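Local coordinates for protein carbohydrate kinase, pfkB family (Enterococcus faecalis, PDB 3KTN) that probably phosphorylates 2-keto-3-deoxygluconate as a magnesium-binding sugar kinase of the pfkB (ribokinase) family, at residues A52-N60 and A112-F123; A281-G289 and A299-G307. All blocks are in the same frame, centred on the assembly; numbering follows the deposited sequence.

Contact 1: A52-N60 and A112-F123; sequences ALITKLPAN and AFGISEAKDYDF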
ATOM      1  N   ALA A  52      11.202  31.308   4.428  1.00 31.99           N
ATOM      2  CA  ALA A  52      12.175  30.658   5.283  1.00 32.44           C
ATOM      3  C   ALA A  52      11.565  30.451   6.661  1.00 33.21           C
ATOM      4  O   ALA A  52      10.912  31.346   7.201  1.00 33.30           O
ATOM      5  CB  ALA A  52      13.437  31.509   5.386  1.00 33.51           C
ATOM      6  N   LEU A  53      11.778  29.269   7.228  1.00 31.96           N
ATOM      7  CA  LEU A  53      11.237  28.960   8.539  1.00 31.45           C
ATOM      8  C   LEU A  53      12.301  29.072   9.617  1.00 32.56           C
ATOM      9  O   LEU A  53      13.398  28.533   9.477  1.00 32.96           O
ATOM     10  CB  LEU A  53      10.653  27.543   8.553  1.00 32.22           C
ATOM     11  CG  LEU A  53      10.041  27.072   9.872  1.00 32.22           C
ATOM     12  CD1 LEU A  53       8.836  27.946  10.207  1.00 32.86           C
ATOM     13  CD2 LEU A  53       9.615  25.610   9.752  1.00 34.17           C
ATOM     14  N   ILE A  54      11.971  29.777  10.693  1.00 31.75           N
ATOM     15  CA  ILE A  54      12.886  29.930  11.811  1.00 33.25           C
ATOM     16  C   ILE A  54      12.373  29.000  12.901  1.00 31.22           C
ATOM     17  O   ILE A  54      11.292  29.211  13.442  1.00 30.82           O
ATOM     18  CB  ILE A  54      12.896  31.382  12.345  1.00 35.79           C
ATOM     19  CG1 ILE A  54      13.236  32.346  11.209  1.00 38.27           C
ATOM     20  CG2 ILE A  54      13.909  31.510  13.472  1.00 35.29           C
ATOM     21  CD1 ILE A  54      13.120  33.816  11.585  1.00 44.24           C
ATOM     22  N   THR A  55      13.148  27.969  13.216  1.00 31.07           N
ATOM     23  CA  THR A  55      12.746  27.002  14.225  1.00 30.39           C
ATOM     24  C   THR A  55      13.935  26.090  14.502  1.00 30.18           C
ATOM     25  O   THR A  55      15.035  26.334  14.014  1.00 32.24           O
ATOM     26  CB  THR A  55      11.570  26.139  13.701  1.00 31.41           C
ATOM     27  OG1 THR A  55      11.022  25.347  14.765  1.00 32.24           O
ATOM     28  CG2 THR A  55      12.062  25.217  12.599  1.00 28.66           C
ATOM     29  N   LYS A  56      13.709  25.042  15.285  1.00 30.36           N
ATOM     30  CA  LYS A  56      14.757  24.073  15.589  1.00 31.99           C
ATOM     31  C   LYS A  56      14.243  22.665  15.312  1.00 32.01           C
ATOM     32  O   LYS A  56      13.047  22.389  15.447  1.00 30.68           O
ATOM     33  CB  LYS A  56      15.178  24.131  17.066  1.00 33.33           C
ATOM     34  CG  LYS A  56      15.734  25.467  17.547  1.00 35.39           C
ATOM     35  CD  LYS A  56      17.049  25.831  16.876  1.00 34.77           C
ATOM     36  CE  LYS A  56      17.598  27.146  17.447  1.00 36.71           C
ATOM     37  NZ  LYS A  56      18.702  27.709  16.623  1.00 32.80           N
ATOM     38  N   LEU A  57      15.157  21.785  14.924  1.00 31.20           N
ATOM     39  CA  LEU A  57      14.843  20.382  14.683  1.00 32.12           C
ATOM     40  C   LEU A  57      16.005  19.592  15.261  1.00 30.50           C
ATOM     41  O   LEU A  57      17.154  20.031  15.190  1.00 32.14           O
ATOM     42  CB  LEU A  57      14.682  20.088  13.185  1.00 30.11           C
ATOM     43  CG  LEU A  57      13.351  20.541  12.572  1.00 29.80           C
ATOM     44  CD1 LEU A  57      13.327  20.237  11.073  1.00 30.86           C
ATOM     45  CD2 LEU A  57      12.214  19.831  13.271  1.00 27.20           C
ATOM     46  N   PRO A  58      15.724  18.418  15.847  1.00 31.16           N
ATOM     47  CA  PRO A  58      16.799  17.613  16.427  1.00 31.47           C
ATOM     48  C   PRO A  58      17.806  17.168  15.382  1.00 32.73           C
ATOM     49  O   PRO A  58      17.455  16.972  14.211  1.00 31.39           O
ATOM     50  CB  PRO A  58      16.050  16.438  17.046  1.00 31.92           C
ATOM     51  CG  PRO A  58      14.894  16.266  16.108  1.00 30.67           C
ATOM     52  CD  PRO A  58      14.443  17.692  15.907  1.00 29.86           C
ATOM     53  N   ALA A  59      19.056  17.021  15.809  1.00 31.66           N
ATOM     54  CA  ALA A  59      20.111  16.586  14.912  1.00 33.68           C
ATOM     55  C   ALA A  59      20.110  15.061  14.854  1.00 32.84           C
ATOM     56  O   ALA A  59      20.988  14.405  15.411  1.00 33.59           O
ATOM     57  CB  ALA A  59      21.484  17.102  15.395  1.00 32.83           C
ATOM     58  N   ASN A  60      19.086  14.505  14.220  1.00 31.45           N
ATOM     59  CA  ASN A  60      18.993  13.065  14.037  1.00 31.01           C
ATOM     60  C   ASN A  60      18.307  12.827  12.691  1.00 30.00           C
ATOM     61  O   ASN A  60      17.919  13.784  12.014  1.00 30.48           O
ATOM     62  CB  ASN A  60      18.250  12.382  15.202  1.00 29.07           C
ATOM     63  CG  ASN A  60      16.813  12.835  15.348  1.00 29.04           C
ATOM     64  OD1 ASN A  60      16.130  13.114  14.365  1.00 33.42           O
ATOM     65  ND2 ASN A  60      16.337  12.881  16.587  1.00 27.03           N
ATOM     66  N   ALA A 112      12.201  20.020  20.125  1.00 36.47           N
ATOM     67  CA  ALA A 112      13.373  20.830  19.839  1.00 37.47           C
ATOM     68  C   ALA A 112      12.995  22.313  19.835  1.00 37.83           C
ATOM     69  O   ALA A 112      13.752  23.161  20.307  1.00 37.86           O
ATOM     70  CB  ALA A 112      13.952  20.441  18.491  1.00 35.68           C
ATOM     71  N   PHE A 113      11.823  22.626  19.292  1.00 36.93           N
ATOM     72  CA  PHE A 113      11.369  24.008  19.242  1.00 36.93           C
ATOM     73  C   PHE A 113      10.937  24.483  20.629  1.00 36.90           C
ATOM     74  O   PHE A 113      11.224  25.610  21.021  1.00 36.58           O
ATOM     75  CB  PHE A 113      10.196  24.144  18.277  1.00 35.73           C
ATOM     76  CG  PHE A 113       9.612  25.528  18.218  1.00 34.94           C
ATOM     77  CD1 PHE A 113      10.362  26.595  17.739  1.00 36.21           C
ATOM     78  CD2 PHE A 113       8.292  25.754  18.596  1.00 35.10           C
ATOM     79  CE1 PHE A 113       9.801  27.874  17.630  1.00 36.06           C
ATOM     80  CE2 PHE A 113       7.721  27.028  18.493  1.00 35.19           C
ATOM     81  CZ  PHE A 113       8.475  28.087  18.007  1.00 34.85           C
ATOM     82  N   GLY A 114      10.260  23.609  21.363  1.00 36.18           N
ATOM     83  CA  GLY A 114       9.788  23.951  22.690  1.00 38.96           C
ATOM     84  C   GLY A 114      10.857  24.228  23.737  1.00 40.69           C
ATOM     85  O   GLY A 114      10.594  24.949  24.704  1.00 41.33           O
ATOM     86  N   ILE A 115      12.050  23.663  23.565  1.00 40.35           N
ATOM     87  CA  ILE A 115      13.126  23.866  24.530  1.00 41.92           C
ATOM     88  C   ILE A 115      14.147  24.910  24.088  1.00 43.09           C
ATOM     89  O   ILE A 115      15.150  25.128  24.763  1.00 44.59           O
ATOM     90  CB  ILE A 115      13.889  22.553  24.824  1.00 40.81           C
ATOM     91  CG1 ILE A 115      14.715  22.134  23.609  1.00 41.89           C
ATOM     92  CG2 ILE A 115      12.912  21.453  25.193  1.00 41.80           C
ATOM     93  CD1 ILE A 115      15.709  21.033  23.912  1.00 41.27           C
ATOM     94  N   SER A 116      13.903  25.549  22.951  1.00 44.89           N
ATOM     95  CA  SER A 116      14.827  26.559  22.463  1.00 47.53           C
ATOM     96  C   SER A 116      14.399  27.949  22.936  1.00 49.09           C
ATOM     97  O   SER A 116      13.209  28.231  23.085  1.00 48.34           O
ATOM     98  CB  SER A 116      14.893  26.519  20.939  1.00 46.97           C
ATOM     99  OG  SER A 116      13.634  26.830  20.375  1.00 51.64           O
ATOM    100  N   GLU A 117      15.380  28.813  23.175  1.00 51.01           N
ATOM    101  CA  GLU A 117      15.110  30.165  23.642  1.00 52.93           C
ATOM    102  C   GLU A 117      15.663  31.220  22.698  1.00 51.82           C
ATOM    103  O   GLU A 117      16.445  30.918  21.796  1.00 51.53           O
ATOM    104  CB  GLU A 117      15.688  30.350  25.047  1.00 55.57           C
ATOM    105  CG  GLU A 117      17.010  29.633  25.260  1.00 60.67           C
ATOM    106  CD  GLU A 117      17.408  29.559  26.723  1.00 64.44           C
ATOM    107  OE1 GLU A 117      18.405  28.868  27.031  1.00 66.04           O
ATOM    108  OE2 GLU A 117      16.727  30.192  27.562  1.00 65.41           O
ATOM    109  N   ALA A 118      15.246  32.463  22.915  1.00 51.14           N
ATOM    110  CA  ALA A 118      15.670  33.579  22.084  1.00 50.47           C
ATOM    111  C   ALA A 118      17.169  33.616  21.816  1.00 50.72           C
ATOM    112  O   ALA A 118      17.594  33.953  20.710  1.00 49.33           O
ATOM    113  CB  ALA A 118      15.223  34.888  22.714  1.00 49.90           C
ATOM    114  N   LYS A 119      17.972  33.261  22.816  1.00 51.64           N
ATOM    115  CA  LYS A 119      19.420  33.296  22.647  1.00 54.04           C
ATOM    116  C   LYS A 119      19.929  32.245  21.665  1.00 53.57           C
ATOM    117  O   LYS A 119      21.072  32.314  21.216  1.00 52.07           O
ATOM    118  CB  LYS A 119      20.133  33.142  23.998  1.00 56.36           C
ATOM    119  CG  LYS A 119      20.092  31.746  24.600  1.00 60.26           C
ATOM    120  CD  LYS A 119      20.900  31.692  25.896  1.00 62.53           C
ATOM    121  CE  LYS A 119      20.946  30.283  26.467  1.00 65.71           C
ATOM    122  NZ  LYS A 119      21.709  30.200  27.747  1.00 67.45           N
ATOM    123  N   ASP A 120      19.083  31.275  21.330  1.00 53.36           N
ATOM    124  CA  ASP A 120      19.475  30.236  20.382  1.00 52.58           C
ATOM    125  C   ASP A 120      19.253  30.699  18.944  1.00 50.87           C
ATOM    126  O   ASP A 120      19.686  30.037  18.004  1.00 50.76           O
ATOM    127  CB  ASP A 120      18.677  28.953  20.621  1.00 54.32           C
ATOM    128  CG  ASP A 120      18.926  28.352  21.987  1.00 57.03           C
ATOM    129  OD1 ASP A 120      20.107  28.219  22.372  1.00 58.91           O
ATOM    130  OD2 ASP A 120      17.941  28.004  22.674  1.00 58.76           O
ATOM    131  N   TYR A 121      18.590  31.839  18.775  1.00 49.91           N
ATOM    132  CA  TYR A 121      18.301  32.366  17.443  1.00 49.53           C
ATOM    133  C   TYR A 121      18.989  33.693  17.148  1.00 50.52           C
ATOM    134  O   TYR A 121      18.993  34.598  17.983  1.00 51.08           O
ATOM    135  CB  TYR A 121      16.794  32.568  17.272  1.00 47.91           C
ATOM    136  CG  TYR A 121      15.947  31.324  17.450  1.00 46.55           C
ATOM    137  CD1 TYR A 121      15.726  30.437  16.390  1.00 45.04           C
ATOM    138  CD2 TYR A 121      15.335  31.055  18.672  1.00 44.84           C
ATOM    139  CE1 TYR A 121      14.905  29.311  16.554  1.00 44.18           C
ATOM    140  CE2 TYR A 121      14.523  29.946  18.845  1.00 43.95           C
ATOM    141  CZ  TYR A 121      14.308  29.078  17.789  1.00 44.25           C
ATOM    142  OH  TYR A 121      13.488  27.991  17.989  1.00 41.98           O
ATOM    143  N   ASP A 122      19.549  33.818  15.950  1.00 50.80           N
ATOM    144  CA  ASP A 122      20.205  35.057  15.558  1.00 50.70           C
ATOM    145  C   ASP A 122      19.181  35.910  14.824  1.00 48.93           C
ATOM    146  O   ASP A 122      19.295  36.126  13.617  1.00 48.09           O
ATOM    147  CB  ASP A 122      21.388  34.776  14.634  1.00 53.21           C
ATOM    148  CG  ASP A 122      22.299  35.984  14.472  1.00 56.89           C
ATOM    149  OD1 ASP A 122      21.780  37.114  14.342  1.00 57.46           O
ATOM    150  OD2 ASP A 122      23.535  35.799  14.468  1.00 58.47           O
ATOM    151  N   PHE A 123      18.184  36.396  15.558  1.00 49.00           N
ATOM    152  CA  PHE A 123      17.122  37.209  14.971  1.00 50.24           C
ATOM    153  C   PHE A 123      17.628  38.418  14.196  1.00 52.08           C
ATOM    154  O   PHE A 123      17.065  38.776  13.160  1.00 52.02           O
ATOM    155  CB  PHE A 123      16.139  37.668  16.052  1.00 48.81           C
ATOM    156  CG  PHE A 123      15.359  36.543  16.684  1.00 48.59           C
ATOM    157  CD1 PHE A 123      14.726  35.585  15.895  1.00 48.77           C
ATOM    158  CD2 PHE A 123      15.234  36.457  18.066  1.00 47.90           C
ATOM    159  CE1 PHE A 123      13.983  34.556  16.475  1.00 48.58           C
ATOM    160  CE2 PHE A 123      14.491  35.434  18.656  1.00 48.90           C
ATOM    161  CZ  PHE A 123      13.864  34.481  17.858  1.00 48.39           C
TER
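K56 lies alongside Y121 where strand 50-57, near one margin of the large mixed sheet of this ribokinase-type fold, meets the loop that leads into helix 123-127. The lysine and tyrosine side chains run past each other in opposite directions. K56 CE sits over one ring face, 3.9 Å from the centroid, a CH-pi contact; the ammonium NZ lies farther off centre and makes an off-centre cation-pi contact. NZ then donates to D120 O at 2.9 Å, from above the carbonyl plane. K56 CG lies 3.4 Å from Y121 OH, and the bend at chi2 (-65°) carries CD and CE from there across the ring. I54 CG2 touches the same ring at CD1 (3.6 Å) and also reaches F123. Just past the strand's end P58 CD packs on A112 CB; between I54 and K56, T55 OG1, bonded to G9 O, lies against F113 CD1. Behind this layer the loop holds its own shape. E117 N bonds almost straight to D120 OD2, which also forms a salt bridge with K83, and F8 meets the Y121 ring edge-to-face. The tyrosine hydroxyl is fixed by a relay: Y121 OH donates to S116 OG at 2.7 Å, and S116 OG donates to F113 O at 2.8 Å.

Contact 2: A281-G289 and A299-G307; sequences AYAAGILYG and AVTFATVNG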
ATOM      1  N   ALA A 281      -4.274  28.287   4.892  1.00 28.88           N
ATOM      2  CA  ALA A 281      -4.350  28.539   3.451  1.00 29.21           C
ATOM      3  C   ALA A 281      -5.045  29.890   3.248  1.00 28.61           C
ATOM      4  O   ALA A 281      -4.718  30.634   2.326  1.00 28.20           O
ATOM      5  CB  ALA A 281      -5.131  27.431   2.753  1.00 26.66           C
ATOM      6  N   TYR A 282      -6.010  30.202   4.110  1.00 30.03           N
ATOM      7  CA  TYR A 282      -6.707  31.484   4.017  1.00 31.48           C
ATOM      8  C   TYR A 282      -5.691  32.596   4.300  1.00 31.45           C
ATOM      9  O   TYR A 282      -5.591  33.572   3.551  1.00 31.63           O
ATOM     10  CB  TYR A 282      -7.845  31.570   5.037  1.00 32.14           C
ATOM     11  CG  TYR A 282      -8.608  32.878   4.957  1.00 35.38           C
ATOM     12  CD1 TYR A 282      -9.465  33.136   3.888  1.00 34.09           C
ATOM     13  CD2 TYR A 282      -8.451  33.869   5.933  1.00 35.87           C
ATOM     14  CE1 TYR A 282     -10.150  34.341   3.781  1.00 34.73           C
ATOM     15  CE2 TYR A 282      -9.134  35.093   5.840  1.00 35.40           C
ATOM     16  CZ  TYR A 282      -9.981  35.317   4.758  1.00 36.49           C
ATOM     17  OH  TYR A 282     -10.656  36.505   4.633  1.00 33.74           O
ATOM     18  N   ALA A 283      -4.932  32.432   5.380  1.00 31.52           N
ATOM     19  CA  ALA A 283      -3.920  33.412   5.757  1.00 33.02           C
ATOM     20  C   ALA A 283      -2.897  33.599   4.643  1.00 34.98           C
ATOM     21  O   ALA A 283      -2.489  34.726   4.345  1.00 36.63           O
ATOM     22  CB  ALA A 283      -3.230  32.985   7.036  1.00 31.63           C
ATOM     23  N   ALA A 284      -2.485  32.498   4.021  1.00 34.56           N
ATOM     24  CA  ALA A 284      -1.511  32.574   2.934  1.00 34.32           C
ATOM     25  C   ALA A 284      -2.072  33.398   1.790  1.00 34.55           C
ATOM     26  O   ALA A 284      -1.346  34.149   1.140  1.00 36.30           O
ATOM     27  CB  ALA A 284      -1.151  31.174   2.439  1.00 33.34           C
ATOM     28  N   GLY A 285      -3.369  33.246   1.540  1.00 34.30           N
ATOM     29  CA  GLY A 285      -4.010  33.992   0.476  1.00 35.03           C
ATOM     30  C   GLY A 285      -4.067  35.475   0.808  1.00 37.54           C
ATOM     31  O   GLY A 285      -3.883  36.325  -0.071  1.00 36.83           O
ATOM     32  N   ILE A 286      -4.338  35.787   2.074  1.00 36.99           N
ATOM     33  CA  ILE A 286      -4.406  37.174   2.527  1.00 36.82           C
ATOM     34  C   ILE A 286      -3.027  37.809   2.405  1.00 37.03           C
ATOM     35  O   ILE A 286      -2.883  38.891   1.841  1.00 37.01           O
ATOM     36  CB  ILE A 286      -4.866  37.273   4.005  1.00 36.40           C
ATOM     37  CG1 ILE A 286      -6.321  36.810   4.143  1.00 33.87           C
ATOM     38  CG2 ILE A 286      -4.698  38.699   4.510  1.00 35.81           C
ATOM     39  CD1 ILE A 286      -7.306  37.512   3.208  1.00 34.11           C
ATOM     40  N   LEU A 287      -2.011  37.131   2.933  1.00 37.39           N
ATOM     41  CA  LEU A 287      -0.649  37.645   2.859  1.00 37.97           C
ATOM     42  C   LEU A 287      -0.199  37.826   1.418  1.00 38.80           C
ATOM     43  O   LEU A 287       0.492  38.791   1.098  1.00 40.40           O
ATOM     44  CB  LEU A 287       0.323  36.718   3.596  1.00 35.99           C
ATOM     45  CG  LEU A 287       0.130  36.699   5.112  1.00 38.05           C
ATOM     46  CD1 LEU A 287       1.231  35.898   5.791  1.00 37.08           C
ATOM     47  CD2 LEU A 287       0.139  38.132   5.619  1.00 39.20           C
ATOM     48  N   TYR A 288      -0.583  36.898   0.545  1.00 39.73           N
ATOM     49  CA  TYR A 288      -0.197  37.002  -0.857  1.00 39.28           C
ATOM     50  C   TYR A 288      -0.818  38.243  -1.477  1.00 40.31           C
ATOM     51  O   TYR A 288      -0.170  38.948  -2.253  1.00 39.89           O
ATOM     52  CB  TYR A 288      -0.654  35.784  -1.663  1.00 37.84           C
ATOM     53  CG  TYR A 288      -0.201  35.872  -3.100  1.00 37.16           C
ATOM     54  CD1 TYR A 288       1.155  35.803  -3.424  1.00 37.17           C
ATOM     55  CD2 TYR A 288      -1.114  36.102  -4.131  1.00 37.17           C
ATOM     56  CE1 TYR A 288       1.592  35.966  -4.741  1.00 35.82           C
ATOM     57  CE2 TYR A 288      -0.688  36.264  -5.446  1.00 35.72           C
ATOM     58  CZ  TYR A 288       0.665  36.196  -5.743  1.00 37.93           C
ATOM     59  OH  TYR A 288       1.094  36.366  -7.045  1.00 40.59           O
ATOM     60  N   GLY A 289      -2.084  38.486  -1.148  1.00 40.94           N
ATOM     61  CA  GLY A 289      -2.779  39.648  -1.669  1.00 43.29           C
ATOM     62  C   GLY A 289      -2.063  40.901  -1.199  1.00 44.54           C
ATOM     63  O   GLY A 289      -1.933  41.876  -1.939  1.00 43.91           O
ATOM     64  N   ALA A 299      -8.208  40.502  -2.495  1.00 42.34           N
ATOM     65  CA  ALA A 299      -7.480  39.677  -1.545  1.00 40.73           C
ATOM     66  C   ALA A 299      -8.384  38.706  -0.790  1.00 40.66           C
ATOM     67  O   ALA A 299      -8.048  37.527  -0.648  1.00 36.82           O
ATOM     68  CB  ALA A 299      -6.736  40.558  -0.556  1.00 40.69           C
ATOM     69  N   VAL A 300      -9.523  39.198  -0.309  1.00 39.55           N
ATOM     70  CA  VAL A 300     -10.443  38.355   0.446  1.00 39.94           C
ATOM     71  C   VAL A 300     -11.106  37.306  -0.451  1.00 39.27           C
ATOM     72  O   VAL A 300     -11.384  36.195  -0.010  1.00 38.75           O
ATOM     73  CB  VAL A 300     -11.527  39.206   1.171  1.00 40.37           C
ATOM     74  CG1 VAL A 300     -12.553  39.723   0.176  1.00 42.40           C
ATOM     75  CG2 VAL A 300     -12.202  38.378   2.241  1.00 41.87           C
ATOM     76  N   THR A 301     -11.351  37.656  -1.710  1.00 37.86           N
ATOM     77  CA  THR A 301     -11.956  36.714  -2.647  1.00 39.96           C
ATOM     78  C   THR A 301     -10.957  35.599  -2.967  1.00 39.21           C
ATOM     79  O   THR A 301     -11.289  34.415  -2.936  1.00 38.54           O
ATOM     80  CB  THR A 301     -12.346  37.402  -3.971  1.00 42.09           C
ATOM     81  OG1 THR A 301     -13.460  38.272  -3.748  1.00 45.94           O
ATOM     82  CG2 THR A 301     -12.721  36.367  -5.018  1.00 41.24           C
ATOM     83  N   PHE A 302      -9.728  36.000  -3.272  1.00 36.44           N
ATOM     84  CA  PHE A 302      -8.667  35.068  -3.599  1.00 34.91           C
ATOM     85  C   PHE A 302      -8.394  34.126  -2.420  1.00 35.37           C
ATOM     86  O   PHE A 302      -8.304  32.911  -2.595  1.00 33.04           O
ATOM     87  CB  PHE A 302      -7.403  35.852  -3.937  1.00 34.66           C
ATOM     88  CG  PHE A 302      -6.232  34.994  -4.301  1.00 33.36           C
ATOM     89  CD1 PHE A 302      -5.995  34.638  -5.625  1.00 33.43           C
ATOM     90  CD2 PHE A 302      -5.352  34.553  -3.323  1.00 32.87           C
ATOM     91  CE1 PHE A 302      -4.897  33.852  -5.969  1.00 30.96           C
ATOM     92  CE2 PHE A 302      -4.251  33.765  -3.656  1.00 33.70           C
ATOM     93  CZ  PHE A 302      -4.025  33.417  -4.984  1.00 31.33           C
ATOM     94  N   ALA A 303      -8.273  34.697  -1.224  1.00 34.49           N
ATOM     95  CA  ALA A 303      -7.992  33.932  -0.015  1.00 33.80           C
ATOM     96  C   ALA A 303      -9.095  32.946   0.384  1.00 33.27           C
ATOM     97  O   ALA A 303      -8.803  31.844   0.854  1.00 32.68           O
ATOM     98  CB  ALA A 303      -7.702  34.885   1.138  1.00 31.23           C
ATOM     99  N   THR A 304     -10.352  33.340   0.205  1.00 30.69           N
ATOM    100  CA  THR A 304     -11.472  32.475   0.552  1.00 30.79           C
ATOM    101  C   THR A 304     -11.500  31.255  -0.372  1.00 32.54           C
ATOM    102  O   THR A 304     -11.714  30.129   0.085  1.00 31.05           O
ATOM    103  CB  THR A 304     -12.821  33.237   0.468  1.00 32.25           C
ATOM    104  OG1 THR A 304     -12.743  34.431   1.256  1.00 32.45           O
ATOM    105  CG2 THR A 304     -13.961  32.379   1.009  1.00 29.04           C
ATOM    106  N   VAL A 305     -11.272  31.474  -1.665  1.00 32.00           N
ATOM    107  CA  VAL A 305     -11.245  30.372  -2.619  1.00 32.44           C
ATOM    108  C   VAL A 305     -10.085  29.436  -2.254  1.00 32.97           C
ATOM    109  O   VAL A 305     -10.218  28.216  -2.302  1.00 31.03           O
ATOM    110  CB  VAL A 305     -11.061  30.884  -4.064  1.00 34.96           C
ATOM    111  CG1 VAL A 305     -10.827  29.714  -5.018  1.00 32.86           C
ATOM    112  CG2 VAL A 305     -12.299  31.662  -4.490  1.00 36.60           C
ATOM    113  N   ASN A 306      -8.949  30.014  -1.878  1.00 32.12           N
ATOM    114  CA  ASN A 306      -7.797  29.213  -1.496  1.00 31.58           C
ATOM    115  C   ASN A 306      -8.156  28.370  -0.276  1.00 31.01           C
ATOM    116  O   ASN A 306      -7.772  27.206  -0.177  1.00 30.59           O
ATOM    117  CB  ASN A 306      -6.598  30.109  -1.172  1.00 28.49           C
ATOM    118  CG  ASN A 306      -5.283  29.350  -1.221  1.00 30.08           C
ATOM    119  OD1 ASN A 306      -5.043  28.583  -2.151  1.00 29.02           O
ATOM    120  ND2 ASN A 306      -4.424  29.565  -0.230  1.00 27.43           N
ATOM    121  N   GLY A 307      -8.903  28.970   0.647  1.00 31.11           N
ATOM    122  CA  GLY A 307      -9.324  28.268   1.847  1.00 29.27           C
ATOM    123  C   GLY A 307     -10.231  27.092   1.534  1.00 28.71           C
ATOM    124  O   GLY A 307     -10.121  26.034   2.157  1.00 29.71           O
TER
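The Y282 ring stands beside T304 and V300, all three side chains pointing the same way along one flank of segments 281-289 and 299-307, which run roughly antiparallel (154°) in helices 278-291 and 296-310. With CG anti to the backbone N (chi1 -179°), the ring brings CE1 to 3.6 Å from A303 CB and OH to V300 CG2; at its edge lies T304 OG1, a hydroxyl that bonds V300 O in its own helix and S265 OG. I286 CG1 sits over one face of the Y282 ring, toward its rim, and CD1 presses on A303 CB, a tight 3.4 Å. On the other flank Y288 and F302 meet obliquely, Y288 CD2 3.9 Å from F302 CE2; W294 meets both rings edge-to-face. Between the flanks G285 faces A303, their CA atoms 4.0 Å apart, and G289 faces A299. These small residues let the segment axes approach to 7.5 Å. The A281 side chain lies about 7 Å from the bound magnesium ion. N306 ND2 donates to A281 O at 2.8 Å; its OD1 bonds T320. A281 O, already accepting from G285 N on the opposite face of its plane, thus takes a second donor, so the one cross-helix hydrogen bond in this largely apolar seam grips main chain.

How the contacts relate
Both contacts are buried, but they lie on opposite sides of the chain's centre, their centres about 28 Å and nearest atoms about 11 Å apart. They share no helix or strand. Contact 2 is deeper, about 11 Å from the chain centre against about 19 Å for contact 1, and pairs two regular helices through small residues and aromatic flanks. Contact 1 joins a sheet strand to an irregular loop and is the more mixed chemically, with a partly exposed lysine across an aromatic face. In each, one side-chain nitrogen donates to a main-chain carbonyl across the interface: a cationic amine in contact 1, a neutral amide in contact 2. Contact 1 lies away from the magnesium site that contact 2 approaches.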